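Local atomic coordinates of putative alpha-L-fucosidase (Bacteroides thetaiotaomicron VPI-5482, PDB entry 3GZA), a protein that probably hydrolyses alpha-L-fucosidic linkages as a glycoside hydrolase family 29 enzyme with a TIM-barrel-type catalytic domain. Residues F217-S222 and D250-L255; T226-C231 and L255-K260; S233-P238 and Y264-M269. All blocks are in the same frame, centred on the assembly; numbering follows the deposited sequence.

Interaction 1 (F217-S222 and D250-L255); sequences FRWGGS and DQLELL
Short strand 218-219, part of the barrel sheet of this family 29 fold, meets helix 251-257 through Arg218, Trp219 and the two glycines after them, all gathered round Leu255. Arg218 CG stands between the backbone N and the carbonyl carbon (chi1 63°), and the chain then runs extended to NE, bringing the guanidinium side-on to a single oxygen, Leu255 O. NE donates almost straight to Leu255 O at 2.9 Å (166° at the hydrogen), while NH2 adds a longer, more bent bond to it at 3.3 Å. Leu255 O lies in the guanidinium plane, and both nitrogens come from one face of the carbonyl. An arginine suits the place because its NH1 also bonds to the carbonyls of Val266 and Trp232, tying three backbone pieces together. Leu255 lies against Trp219: its CB is 3.4 Å and its branch CD2 3.5 Å from Trp219 O, and CD1 reaches Trp219 CE3 at 4.2 Å. Leu252 CD2 rests 3.5 Å from Gly221 O. Gly221 has a phi of 90°, where a CB would be jammed against Gly220 O and would also touch Leu252 O and Leu255 CB. Trp219 NE1 is held by Asp271 OD1, and the Trp219 side chain lies near a bound EPE molecule. Phe235 of strand 234-235 touches Arg218, Leu254 and Leu255, while strand 264-273 runs parallel to strand 218-219.

Interaction 2 (T226-C231 and L255-K260); sequences TVEYPC and LKHGDK
His257, in the last turn of helix 251-257, sits in the bend of the loop that joins strands 218-219 and 234-235, within the TIM-barrel-type domain. Its ND1 donates to Pro230 O at 2.7 Å; the bond is short but bent, 142° at the hydrogen, and lies in the carbonyl plane while the oxygen is tilted from the ring plane. Glu228 CB lies over one face of the imidazole in a CH-pi contact, 3.7 Å from the ring centroid and offset toward the rim. A histidine fits because it offers both a flat face for this methylene and an N-H at its edge. The loop also meets the helix end: Glu228 N donates to Lys256 O at 3.2 Å. The Glu228 and Lys256 side chains run the same way, CG of the glutamate 3.6 Å from CB of the lysine. The bend at chi2 (-63°) turns Glu228 CD away from the extended Lys256 chain, and Glu228 OE2 stays 5.6 Å from Lys256 NZ. Cys231 CA makes a CA-H...O contact with His257 O.

The cis peptide before Pro230, which turns the loop, helps shape this first shell. Gly258, with phi of 73°, suits the point where the chain leaves the helix. Farther out, Tyr229 OH bonds to Ser404 O and Glu403 N, and Ser404 OG accepts from Cys231 N, tying the loop to residues 403-404 of the F5/8 type C family region. At the ring edge, His257 NE2 lies 2.8 Å from the in-plane oxygen of water 1, which donates only weakly to Glu228 OE1.

Interaction 3 (S233-P238 and Y264-M269); sequences STFPVP and YWVPAM
Phe235 and Tyr264 form an antiparallel hydrogen-bonded pair, with Tyr264 N donating to Phe235 O at 3.1 Å and a weak return bond from Phe235 N, while Thr234 and Trp265 beside them are a non-hydrogen-bonded pair. Val266 N donates to Ser233 O at 2.9 Å. On one face of the sheet, Thr234 CG2 meets Trp265 CE3 at 3.7 Å. Ser233 CB lies over the six-membered ring of the same indole in a CH-pi contact, a close approach that suits a small residue. Ser233 OG accepts from a water that in turn accepts from Ala268 N, and bonds to Glu381 OE2; Trp265 NE1 bonds to His18. On the other face, Tyr264 CG stands anti to the carbonyl carbon (chi1 -57°) and the ring lies alongside Pro238, whose CD is over the ring centre, 3.7 Å from the centroid and 6° off its normal. Pro236 O approaches the ring edge at 3.4 Å from Tyr264 CD2. An alanine in place of Tyr264 would probably open a gap against Pro238 CD, which would lose its aromatic face. Phe235 CB packs on Val266 CB at 3.7 Å, and the Phe235 ring heads toward Leu254 and Leu255 of helix 251-257. The arrangement is a short antiparallel ribbon added to strand 264-273, whose pairings with strands 218-219 and 312-317 are the parallel ones characteristic of a TIM barrel.

How the interactions relate
The three contacts interleave along the chain: each joins a piece of 217-238 to a piece of 250-269. Interactions 1 and 2 lie about 7 Å apart between centres and share Leu255. Interaction 3 has its centre about 10 Å from each of the others. Arg218 N probably bonds to Pro267 O at 2.8 Å and Gly220 N to Met269 O at 2.7 Å, linking interactions 1 and 3; Thr234 OG1 hydrogen-bonds to Asp259 O (2.6 Å), linking interactions 2 and 3. The bound EPE is about 3 Å from the Trp219 side chain but about 9 Å from that of Lys256, so interaction 1 is the one beside the ligand.

Interaction 1 (F217-S222 and D250-L255)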
ATOM      1  N   PHE A 217      31.855   1.639  -3.050  1.00 25.11           N
ATOM      2  CA  PHE A 217      32.421   1.180  -4.301  1.00 24.42           C
ATOM      3  C   PHE A 217      31.686   1.956  -5.378  1.00 24.62           C
ATOM      4  O   PHE A 217      30.717   2.665  -5.053  1.00 24.53           O
ATOM      5  CB  PHE A 217      32.373  -0.346  -4.456  1.00 24.91           C
ATOM      6  CG  PHE A 217      31.014  -0.938  -4.380  1.00 23.64           C
ATOM      7  CD1 PHE A 217      30.223  -0.932  -5.470  1.00 25.77           C
ATOM      8  CD2 PHE A 217      30.553  -1.535  -3.202  1.00 24.20           C
ATOM      9  CE1 PHE A 217      29.007  -1.460  -5.434  1.00 24.86           C
ATOM     10  CE2 PHE A 217      29.340  -2.082  -3.151  1.00 25.93           C
ATOM     11  CZ  PHE A 217      28.569  -2.079  -4.271  1.00 25.15           C
ATOM     12  N   ARG A 218      32.139   1.878  -6.626  1.00 25.08           N
ATOM     13  CA  ARG A 218      31.527   2.645  -7.712  1.00 25.32           C
ATOM     14  C   ARG A 218      31.133   1.714  -8.828  1.00 25.14           C
ATOM     15  O   ARG A 218      31.854   0.774  -9.109  1.00 25.44           O
ATOM     16  CB  ARG A 218      32.474   3.706  -8.304  1.00 26.13           C
ATOM     17  CG  ARG A 218      33.747   3.128  -8.959  1.00 25.88           C
ATOM     18  CD  ARG A 218      34.696   4.213  -9.370  1.00 25.88           C
ATOM     19  NE  ARG A 218      35.628   3.669 -10.364  1.00 25.38           N
ATOM     20  CZ  ARG A 218      36.841   3.179 -10.112  1.00 24.97           C
ATOM     21  NH1 ARG A 218      37.388   3.260  -8.889  1.00 25.00           N
ATOM     22  NH2 ARG A 218      37.543   2.672 -11.114  1.00 24.92           N
ATOM     23  N   TRP A 219      30.040   2.041  -9.493  1.00 25.39           N
ATOM     24  CA  TRP A 219      29.657   1.346 -10.736  1.00 26.52           C
ATOM     25  C   TRP A 219      30.682   1.721 -11.782  1.00 26.54           C
ATOM     26  O   TRP A 219      30.939   2.900 -12.022  1.00 28.74           O
ATOM     27  CB  TRP A 219      28.261   1.813 -11.160  1.00 28.06           C
ATOM     28  CG  TRP A 219      27.787   1.226 -12.459  1.00 26.70           C
ATOM     29  CD1 TRP A 219      27.577  -0.058 -12.721  1.00 28.77           C
ATOM     30  CD2 TRP A 219      27.450   1.953 -13.637  1.00 26.39           C
ATOM     31  NE1 TRP A 219      27.122  -0.217 -13.998  1.00 29.14           N
ATOM     32  CE2 TRP A 219      27.022   1.005 -14.586  1.00 26.59           C
ATOM     33  CE3 TRP A 219      27.442   3.300 -13.968  1.00 30.07           C
ATOM     34  CZ2 TRP A 219      26.611   1.353 -15.837  1.00 27.83           C
ATOM     35  CZ3 TRP A 219      27.059   3.654 -15.230  1.00 30.57           C
ATOM     36  CH2 TRP A 219      26.643   2.680 -16.153  1.00 29.14           C
ATOM     37  N   GLY A 220      31.258   0.710 -12.427  1.00 24.82           N
ATOM     38  CA  GLY A 220      32.322   0.886 -13.410  1.00 26.08           C
ATOM     39  C   GLY A 220      31.962   1.421 -14.778  1.00 26.61           C
ATOM     40  O   GLY A 220      32.740   1.232 -15.720  1.00 25.94           O
ATOM     41  N   GLY A 221      30.819   2.076 -14.903  1.00 26.66           N
ATOM     42  CA  GLY A 221      30.513   2.814 -16.149  1.00 27.33           C
ATOM     43  C   GLY A 221      29.786   2.082 -17.268  1.00 26.99           C
ATOM     44  O   GLY A 221      29.563   2.692 -18.332  1.00 26.86           O
ATOM     45  N   SER A 222      29.487   0.788 -17.105  1.00 25.53           N
ATOM     46  CA  SER A 222      28.738   0.048 -18.110  1.00 24.79           C
ATOM     47  C   SER A 222      28.185  -1.192 -17.429  1.00 24.86           C
ATOM     48  O   SER A 222      28.555  -1.512 -16.304  1.00 25.08           O
ATOM     49  CB  SER A 222      29.622  -0.382 -19.262  1.00 24.76           C
ATOM     50  OG  SER A 222      30.506  -1.440 -18.875  1.00 25.67           O
ATOM     51  N   ASP A 250      35.400  13.998 -17.461  1.00 37.18           N
ATOM     52  CA  ASP A 250      34.600  13.068 -18.258  1.00 35.84           C
ATOM     53  C   ASP A 250      34.236  11.999 -17.215  1.00 34.68           C
ATOM     54  O   ASP A 250      35.035  11.118 -16.877  1.00 33.45           O
ATOM     55  CB  ASP A 250      35.457  12.535 -19.420  1.00 35.63           C
ATOM     56  CG  ASP A 250      34.735  11.511 -20.284  1.00 36.58           C
ATOM     57  OD1 ASP A 250      33.844  10.810 -19.759  1.00 32.36           O
ATOM     58  OD2 ASP A 250      35.135  11.383 -21.474  1.00 36.17           O
ATOM     59  N   GLN A 251      33.020  12.076 -16.683  1.00 33.82           N
ATOM     60  CA  GLN A 251      32.650  11.189 -15.593  1.00 33.91           C
ATOM     61  C   GLN A 251      32.606   9.708 -15.918  1.00 32.72           C
ATOM     62  O   GLN A 251      32.969   8.895 -15.062  1.00 32.04           O
ATOM     63  CB  GLN A 251      31.322  11.607 -14.969  1.00 34.86           C
ATOM     64  CG  GLN A 251      31.349  13.022 -14.477  1.00 35.76           C
ATOM     65  CD  GLN A 251      30.161  13.337 -13.615  1.00 39.71           C
ATOM     66  OE1 GLN A 251      29.357  12.452 -13.291  1.00 44.10           O
ATOM     67  NE2 GLN A 251      30.038  14.581 -13.237  1.00 37.88           N
ATOM     68  N   LEU A 252      32.129   9.321 -17.101  1.00 32.71           N
ATOM     69  CA  LEU A 252      32.130   7.906 -17.438  1.00 32.15           C
ATOM     70  C   LEU A 252      33.540   7.418 -17.496  1.00 29.92           C
ATOM     71  O   LEU A 252      33.782   6.320 -17.049  1.00 29.91           O
ATOM     72  CB  LEU A 252      31.445   7.558 -18.771  1.00 33.04           C
ATOM     73  CG  LEU A 252      29.954   7.318 -18.707  1.00 35.72           C
ATOM     74  CD1 LEU A 252      29.447   7.083 -20.125  1.00 35.29           C
ATOM     75  CD2 LEU A 252      29.565   6.187 -17.783  1.00 35.74           C
ATOM     76  N   GLU A 253      34.466   8.207 -18.037  1.00 30.22           N
ATOM     77  CA  GLU A 253      35.864   7.757 -18.067  1.00 30.55           C
ATOM     78  C   GLU A 253      36.390   7.579 -16.662  1.00 28.84           C
ATOM     79  O   GLU A 253      37.137   6.671 -16.412  1.00 28.73           O
ATOM     80  CB  GLU A 253      36.753   8.724 -18.821  1.00 31.51           C
ATOM     81  CG  GLU A 253      36.504   8.709 -20.317  1.00 35.65           C
ATOM     82  CD  GLU A 253      36.876   7.407 -20.962  1.00 38.32           C
ATOM     83  OE1 GLU A 253      37.920   6.832 -20.608  1.00 34.65           O
ATOM     84  OE2 GLU A 253      36.116   6.960 -21.844  1.00 41.43           O
ATOM     85  N   LEU A 254      36.021   8.482 -15.761  1.00 29.13           N
ATOM     86  CA  LEU A 254      36.426   8.387 -14.364  1.00 28.07           C
ATOM     87  C   LEU A 254      35.851   7.136 -13.708  1.00 27.45           C
ATOM     88  O   LEU A 254      36.555   6.469 -12.958  1.00 26.73           O
ATOM     89  CB  LEU A 254      36.061   9.700 -13.628  1.00 28.45           C
ATOM     90  CG  LEU A 254      36.289   9.728 -12.122  1.00 29.89           C
ATOM     91  CD1 LEU A 254      37.784   9.484 -11.819  1.00 27.95           C
ATOM     92  CD2 LEU A 254      35.765  11.057 -11.509  1.00 29.68           C
ATOM     93  N   LEU A 255      34.584   6.763 -13.974  1.00 26.15           N
ATOM     94  CA  LEU A 255      34.037   5.492 -13.415  1.00 26.29           C
ATOM     95  C   LEU A 255      34.760   4.268 -13.933  1.00 25.56           C
ATOM     96  O   LEU A 255      35.072   3.353 -13.187  1.00 26.03           O
ATOM     97  CB  LEU A 255      32.548   5.386 -13.712  1.00 26.89           C
ATOM     98  CG  LEU A 255      31.656   6.435 -13.052  1.00 29.28           C
ATOM     99  CD1 LEU A 255      30.266   6.346 -13.663  1.00 28.54           C
ATOM    100  CD2 LEU A 255      31.610   6.268 -11.494  1.00 29.59           C
TER

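Interaction 2 (T226-C231 and L255-K260)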
ATOM      1  N   THR A 226      32.578  -5.560 -17.445  1.00 25.10           N
ATOM      2  CA  THR A 226      33.992  -5.190 -17.576  1.00 24.93           C
ATOM      3  C   THR A 226      34.190  -3.794 -17.049  1.00 24.94           C
ATOM      4  O   THR A 226      33.232  -3.059 -16.817  1.00 24.37           O
ATOM      5  CB  THR A 226      34.485  -5.177 -19.035  1.00 26.32           C
ATOM      6  OG1 THR A 226      33.923  -4.051 -19.765  1.00 25.05           O
ATOM      7  CG2 THR A 226      34.158  -6.459 -19.737  1.00 24.55           C
ATOM      8  N   VAL A 227      35.447  -3.470 -16.819  1.00 23.88           N
ATOM      9  CA  VAL A 227      35.907  -2.113 -16.603  1.00 24.70           C
ATOM     10  C   VAL A 227      36.978  -1.848 -17.645  1.00 24.43           C
ATOM     11  O   VAL A 227      37.424  -2.743 -18.333  1.00 23.84           O
ATOM     12  CB  VAL A 227      36.440  -1.881 -15.174  1.00 24.63           C
ATOM     13  CG1 VAL A 227      35.319  -1.973 -14.144  1.00 24.62           C
ATOM     14  CG2 VAL A 227      37.612  -2.850 -14.808  1.00 24.48           C
ATOM     15  N   GLU A 228      37.473  -0.624 -17.730  1.00 24.55           N
ATOM     16  CA  GLU A 228      38.530  -0.307 -18.655  1.00 24.39           C
ATOM     17  C   GLU A 228      39.878  -0.508 -17.982  1.00 24.07           C
ATOM     18  O   GLU A 228      39.940  -0.962 -16.836  1.00 23.44           O
ATOM     19  CB  GLU A 228      38.341   1.096 -19.198  1.00 24.07           C
ATOM     20  CG  GLU A 228      37.050   1.266 -19.996  1.00 26.63           C
ATOM     21  CD  GLU A 228      37.026   0.398 -21.230  1.00 29.12           C
ATOM     22  OE1 GLU A 228      38.010   0.451 -21.982  1.00 36.16           O
ATOM     23  OE2 GLU A 228      36.019  -0.285 -21.484  1.00 31.60           O
ATOM     24  N   TYR A 229      40.956  -0.249 -18.710  1.00 23.91           N
ATOM     25  CA  TYR A 229      42.310  -0.404 -18.182  1.00 23.55           C
ATOM     26  C   TYR A 229      43.169   0.811 -18.545  1.00 24.18           C
ATOM     27  O   TYR A 229      43.140   1.231 -19.703  1.00 23.67           O
ATOM     28  CB  TYR A 229      42.922  -1.748 -18.670  1.00 23.98           C
ATOM     29  CG  TYR A 229      44.221  -2.000 -17.918  1.00 21.77           C
ATOM     30  CD1 TYR A 229      44.187  -2.609 -16.661  1.00 22.59           C
ATOM     31  CD2 TYR A 229      45.441  -1.592 -18.423  1.00 23.04           C
ATOM     32  CE1 TYR A 229      45.307  -2.769 -15.930  1.00 24.00           C
ATOM     33  CE2 TYR A 229      46.614  -1.739 -17.682  1.00 22.08           C
ATOM     34  CZ  TYR A 229      46.535  -2.345 -16.427  1.00 22.66           C
ATOM     35  OH  TYR A 229      47.673  -2.511 -15.685  1.00 23.37           O
ATOM     36  N   PRO A 230      43.930   1.369 -17.577  1.00 24.35           N
ATOM     37  CA  PRO A 230      44.074   0.962 -16.174  1.00 23.81           C
ATOM     38  C   PRO A 230      42.797   1.176 -15.379  1.00 24.13           C
ATOM     39  O   PRO A 230      41.913   1.945 -15.805  1.00 22.94           O
ATOM     40  CB  PRO A 230      45.190   1.878 -15.650  1.00 23.61           C
ATOM     41  CG  PRO A 230      45.146   3.052 -16.498  1.00 26.41           C
ATOM     42  CD  PRO A 230      44.775   2.546 -17.863  1.00 25.33           C
ATOM     43  N   CYS A 231      42.664   0.461 -14.267  1.00 22.98           N
ATOM     44  CA  CYS A 231      41.518   0.626 -13.374  1.00 23.69           C
ATOM     45  C   CYS A 231      42.018   0.710 -11.927  1.00 23.95           C
ATOM     46  O   CYS A 231      42.514  -0.260 -11.385  1.00 24.41           O
ATOM     47  CB  CYS A 231      40.495  -0.500 -13.496  1.00 23.62           C
ATOM     48  SG  CYS A 231      39.040  -0.209 -12.510  1.00 25.50           S
ATOM     49  N   LEU A 255      34.584   6.763 -13.974  1.00 26.15           N
ATOM     50  CA  LEU A 255      34.037   5.492 -13.415  1.00 26.29           C
ATOM     51  C   LEU A 255      34.760   4.268 -13.933  1.00 25.56           C
ATOM     52  O   LEU A 255      35.072   3.353 -13.187  1.00 26.03           O
ATOM     53  CB  LEU A 255      32.548   5.386 -13.712  1.00 26.89           C
ATOM     54  CG  LEU A 255      31.656   6.435 -13.052  1.00 29.28           C
ATOM     55  CD1 LEU A 255      30.266   6.346 -13.663  1.00 28.54           C
ATOM     56  CD2 LEU A 255      31.610   6.268 -11.494  1.00 29.59           C
ATOM     57  N   LYS A 256      35.078   4.277 -15.230  1.00 25.02           N
ATOM     58  CA  LYS A 256      35.728   3.168 -15.884  1.00 26.64           C
ATOM     59  C   LYS A 256      37.175   2.920 -15.516  1.00 26.43           C
ATOM     60  O   LYS A 256      37.659   1.775 -15.629  1.00 28.21           O
ATOM     61  CB  LYS A 256      35.617   3.383 -17.411  1.00 26.52           C
ATOM     62  CG  LYS A 256      34.186   3.172 -17.924  1.00 29.55           C
ATOM     63  CD  LYS A 256      34.005   3.568 -19.385  1.00 31.18           C
ATOM     64  CE  LYS A 256      32.550   3.297 -19.833  1.00 33.42           C
ATOM     65  NZ  LYS A 256      32.287   3.937 -21.122  1.00 35.27           N
ATOM     66  N   HIS A 257      37.872   3.990 -15.142  1.00 25.96           N
ATOM     67  CA  HIS A 257      39.301   3.944 -14.852  1.00 24.95           C
ATOM     68  C   HIS A 257      39.688   4.286 -13.412  1.00 24.47           C
ATOM     69  O   HIS A 257      40.773   3.931 -12.982  1.00 24.08           O
ATOM     70  CB  HIS A 257      40.063   4.944 -15.774  1.00 24.82           C
ATOM     71  CG  HIS A 257      40.113   4.539 -17.227  1.00 24.27           C
ATOM     72  ND1 HIS A 257      41.025   3.632 -17.712  1.00 25.05           N
ATOM     73  CD2 HIS A 257      39.359   4.922 -18.292  1.00 25.78           C
ATOM     74  CE1 HIS A 257      40.835   3.475 -19.013  1.00 26.16           C
ATOM     75  NE2 HIS A 257      39.839   4.259 -19.396  1.00 25.99           N
ATOM     76  N   GLY A 258      38.871   5.069 -12.714  1.00 24.79           N
ATOM     77  CA  GLY A 258      39.269   5.623 -11.422  1.00 25.29           C
ATOM     78  C   GLY A 258      40.309   6.729 -11.610  1.00 24.43           C
ATOM     79  O   GLY A 258      40.590   7.188 -12.733  1.00 23.76           O
ATOM     80  N   ASP A 259      40.906   7.179 -10.504  1.00 24.05           N
ATOM     81  CA  ASP A 259      41.847   8.255 -10.517  1.00 24.04           C
ATOM     82  C   ASP A 259      42.979   7.858  -9.597  1.00 24.08           C
ATOM     83  O   ASP A 259      42.844   7.841  -8.376  1.00 23.46           O
ATOM     84  CB  ASP A 259      41.154   9.539 -10.040  1.00 23.30           C
ATOM     85  CG  ASP A 259      42.065  10.735  -9.960  1.00 24.66           C
ATOM     86  OD1 ASP A 259      43.282  10.668 -10.256  1.00 23.88           O
ATOM     87  OD2 ASP A 259      41.510  11.798  -9.560  1.00 28.32           O
ATOM     88  N   LYS A 260      44.106   7.541 -10.200  1.00 23.53           N
ATOM     89  CA  LYS A 260      45.284   7.115  -9.463  1.00 24.16           C
ATOM     90  C   LYS A 260      45.736   8.102  -8.390  1.00 23.41           C
ATOM     91  O   LYS A 260      46.403   7.699  -7.439  1.00 24.72           O
ATOM     92  CB  LYS A 260      46.436   6.807 -10.429  1.00 24.39           C
ATOM     93  CG  LYS A 260      46.996   7.954 -11.165  1.00 26.49           C
ATOM     94  CD  LYS A 260      48.004   7.463 -12.199  1.00 29.57           C
ATOM     95  CE  LYS A 260      48.596   8.624 -12.925  1.00 32.44           C
ATOM     96  NZ  LYS A 260      49.707   8.208 -13.861  1.00 34.95           N
TER
HETATM   97  O   HOH W   1      38.883   3.749 -21.995  1.00 35.82           O

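Interaction 3 (S233-P238 and Y264-M269)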
ATOM      1  N   SER A 233      41.471   1.971  -7.783  1.00 23.95           N
ATOM      2  CA  SER A 233      40.435   1.999  -6.756  1.00 23.39           C
ATOM      3  C   SER A 233      40.202   3.366  -6.174  1.00 22.82           C
ATOM      4  O   SER A 233      39.155   3.609  -5.586  1.00 22.91           O
ATOM      5  CB  SER A 233      40.805   1.115  -5.559  1.00 23.76           C
ATOM      6  OG  SER A 233      40.835  -0.247  -5.941  1.00 25.06           O
ATOM      7  N   THR A 234      41.184   4.238  -6.333  1.00 23.22           N
ATOM      8  CA  THR A 234      41.171   5.580  -5.811  1.00 23.65           C
ATOM      9  C   THR A 234      40.304   6.506  -6.666  1.00 23.51           C
ATOM     10  O   THR A 234      40.089   6.265  -7.868  1.00 23.01           O
ATOM     11  CB  THR A 234      42.571   6.066  -5.597  1.00 23.12           C
ATOM     12  OG1 THR A 234      43.380   5.835  -6.763  1.00 22.57           O
ATOM     13  CG2 THR A 234      43.183   5.354  -4.389  1.00 23.33           C
ATOM     14  N   PHE A 235      39.798   7.562  -6.012  1.00 23.17           N
ATOM     15  CA  PHE A 235      38.744   8.377  -6.590  1.00 23.52           C
ATOM     16  C   PHE A 235      38.839   9.787  -6.014  1.00 24.00           C
ATOM     17  O   PHE A 235      39.268   9.949  -4.884  1.00 22.11           O
ATOM     18  CB  PHE A 235      37.393   7.645  -6.300  1.00 24.00           C
ATOM     19  CG  PHE A 235      36.362   7.822  -7.376  1.00 25.03           C
ATOM     20  CD1 PHE A 235      36.565   7.226  -8.625  1.00 25.62           C
ATOM     21  CD2 PHE A 235      35.219   8.611  -7.184  1.00 25.12           C
ATOM     22  CE1 PHE A 235      35.647   7.392  -9.609  1.00 28.22           C
ATOM     23  CE2 PHE A 235      34.295   8.773  -8.199  1.00 27.50           C
ATOM     24  CZ  PHE A 235      34.516   8.185  -9.407  1.00 28.05           C
ATOM     25  N   PRO A 236      38.464  10.801  -6.797  1.00 23.51           N
ATOM     26  CA  PRO A 236      38.625  12.173  -6.335  1.00 23.13           C
ATOM     27  C   PRO A 236      37.685  12.642  -5.226  1.00 22.93           C
ATOM     28  O   PRO A 236      38.005  13.619  -4.521  1.00 23.81           O
ATOM     29  CB  PRO A 236      38.422  12.989  -7.614  1.00 24.39           C
ATOM     30  CG  PRO A 236      37.592  12.153  -8.469  1.00 25.21           C
ATOM     31  CD  PRO A 236      37.990  10.743  -8.200  1.00 23.64           C
ATOM     32  N   VAL A 237      36.590  11.920  -5.044  1.00 22.86           N
ATOM     33  CA  VAL A 237      35.572  12.223  -4.051  1.00 23.96           C
ATOM     34  C   VAL A 237      35.123  10.936  -3.456  1.00 24.28           C
ATOM     35  O   VAL A 237      35.276   9.876  -4.064  1.00 23.71           O
ATOM     36  CB  VAL A 237      34.373  13.008  -4.653  1.00 23.95           C
ATOM     37  CG1 VAL A 237      34.795  14.451  -4.980  1.00 26.59           C
ATOM     38  CG2 VAL A 237      33.773  12.258  -5.872  1.00 25.47           C
ATOM     39  N   PRO A 238      34.560  10.980  -2.233  1.00 24.81           N
ATOM     40  CA  PRO A 238      34.141   9.767  -1.532  1.00 25.23           C
ATOM     41  C   PRO A 238      32.816   9.171  -1.961  1.00 26.14           C
ATOM     42  O   PRO A 238      32.214   8.415  -1.216  1.00 24.76           O
ATOM     43  CB  PRO A 238      34.147  10.211  -0.059  1.00 27.39           C
ATOM     44  CG  PRO A 238      33.793  11.553  -0.102  1.00 25.35           C
ATOM     45  CD  PRO A 238      34.417  12.163  -1.370  1.00 25.26           C
ATOM     46  N   TYR A 264      40.361   9.264  -2.060  1.00 23.27           N
ATOM     47  CA  TYR A 264      39.297   8.376  -1.524  1.00 23.87           C
ATOM     48  C   TYR A 264      39.309   6.984  -2.142  1.00 24.53           C
ATOM     49  O   TYR A 264      39.625   6.805  -3.339  1.00 26.07           O
ATOM     50  CB  TYR A 264      37.920   9.055  -1.725  1.00 24.32           C
ATOM     51  CG  TYR A 264      37.925  10.412  -1.061  1.00 24.83           C
ATOM     52  CD1 TYR A 264      37.744  10.526   0.312  1.00 27.96           C
ATOM     53  CD2 TYR A 264      38.214  11.562  -1.784  1.00 24.68           C
ATOM     54  CE1 TYR A 264      37.780  11.735   0.945  1.00 28.51           C
ATOM     55  CE2 TYR A 264      38.263  12.784  -1.159  1.00 24.32           C
ATOM     56  CZ  TYR A 264      38.052  12.865   0.205  1.00 26.48           C
ATOM     57  OH  TYR A 264      38.099  14.093   0.813  1.00 29.14           O
ATOM     58  N   TRP A 265      38.973   5.998  -1.314  1.00 24.02           N
ATOM     59  CA  TRP A 265      38.957   4.612  -1.748  1.00 23.47           C
ATOM     60  C   TRP A 265      37.535   4.228  -2.152  1.00 23.51           C
ATOM     61  O   TRP A 265      36.655   4.024  -1.299  1.00 23.38           O
ATOM     62  CB  TRP A 265      39.465   3.705  -0.625  1.00 24.43           C
ATOM     63  CG  TRP A 265      39.898   2.347  -1.163  1.00 23.07           C
ATOM     64  CD1 TRP A 265      39.163   1.238  -1.262  1.00 23.90           C
ATOM     65  CD2 TRP A 265      41.179   2.032  -1.737  1.00 22.96           C
ATOM     66  NE1 TRP A 265      39.893   0.220  -1.849  1.00 23.49           N
ATOM     67  CE2 TRP A 265      41.144   0.691  -2.124  1.00 24.17           C
ATOM     68  CE3 TRP A 265      42.364   2.743  -1.908  1.00 23.70           C
ATOM     69  CZ2 TRP A 265      42.247   0.056  -2.694  1.00 23.27           C
ATOM     70  CZ3 TRP A 265      43.452   2.106  -2.474  1.00 22.87           C
ATOM     71  CH2 TRP A 265      43.376   0.788  -2.864  1.00 24.28           C
ATOM     72  N   VAL A 266      37.273   4.246  -3.465  1.00 23.11           N
ATOM     73  CA  VAL A 266      35.939   3.972  -4.033  1.00 22.12           C
ATOM     74  C   VAL A 266      36.119   2.953  -5.178  1.00 23.32           C
ATOM     75  O   VAL A 266      36.108   3.336  -6.362  1.00 22.99           O
ATOM     76  CB  VAL A 266      35.208   5.238  -4.527  1.00 23.68           C
ATOM     77  CG1 VAL A 266      33.766   4.946  -4.802  1.00 24.64           C
ATOM     78  CG2 VAL A 266      35.273   6.372  -3.477  1.00 23.06           C
ATOM     79  N   PRO A 267      36.364   1.682  -4.817  1.00 23.29           N
ATOM     80  CA  PRO A 267      36.788   0.722  -5.820  1.00 23.07           C
ATOM     81  C   PRO A 267      35.753   0.325  -6.838  1.00 23.86           C
ATOM     82  O   PRO A 267      34.549   0.495  -6.651  1.00 24.03           O
ATOM     83  CB  PRO A 267      37.283  -0.466  -4.992  1.00 23.72           C
ATOM     84  CG  PRO A 267      36.563  -0.306  -3.678  1.00 24.64           C
ATOM     85  CD  PRO A 267      36.349   1.091  -3.467  1.00 25.03           C
ATOM     86  N   ALA A 268      36.273  -0.197  -7.947  1.00 23.93           N
ATOM     87  CA  ALA A 268      35.449  -0.541  -9.091  1.00 24.11           C
ATOM     88  C   ALA A 268      34.575  -1.785  -8.994  1.00 25.26           C
ATOM     89  O   ALA A 268      34.977  -2.855  -8.565  1.00 24.43           O
ATOM     90  CB  ALA A 268      36.333  -0.646 -10.351  1.00 25.40           C
HETATM   91  N   MSE A 269      33.355  -1.610  -9.431  1.00 24.86           N
HETATM   92  CA  MSE A 269      32.380  -2.675  -9.559  1.00 24.50           C
HETATM   93  C   MSE A 269      32.051  -2.837 -11.045  1.00 24.42           C
HETATM   94  O   MSE A 269      31.893  -1.868 -11.763  1.00 25.02           O
HETATM   95  CB  MSE A 269      31.101  -2.314  -8.827  1.00 25.47           C
HETATM   96  CG  MSE A 269      30.099  -3.330  -8.860  1.00 26.90           C
HETATM   97 SE   MSE A 269      28.692  -3.065 -10.208  0.75 26.68          SE
HETATM   98  CE  MSE A 269      27.624  -1.848  -9.185  1.00 25.73           C
TER
HETATM   99  O   HOH W   2      39.088  -0.909  -8.133  1.00 17.18           O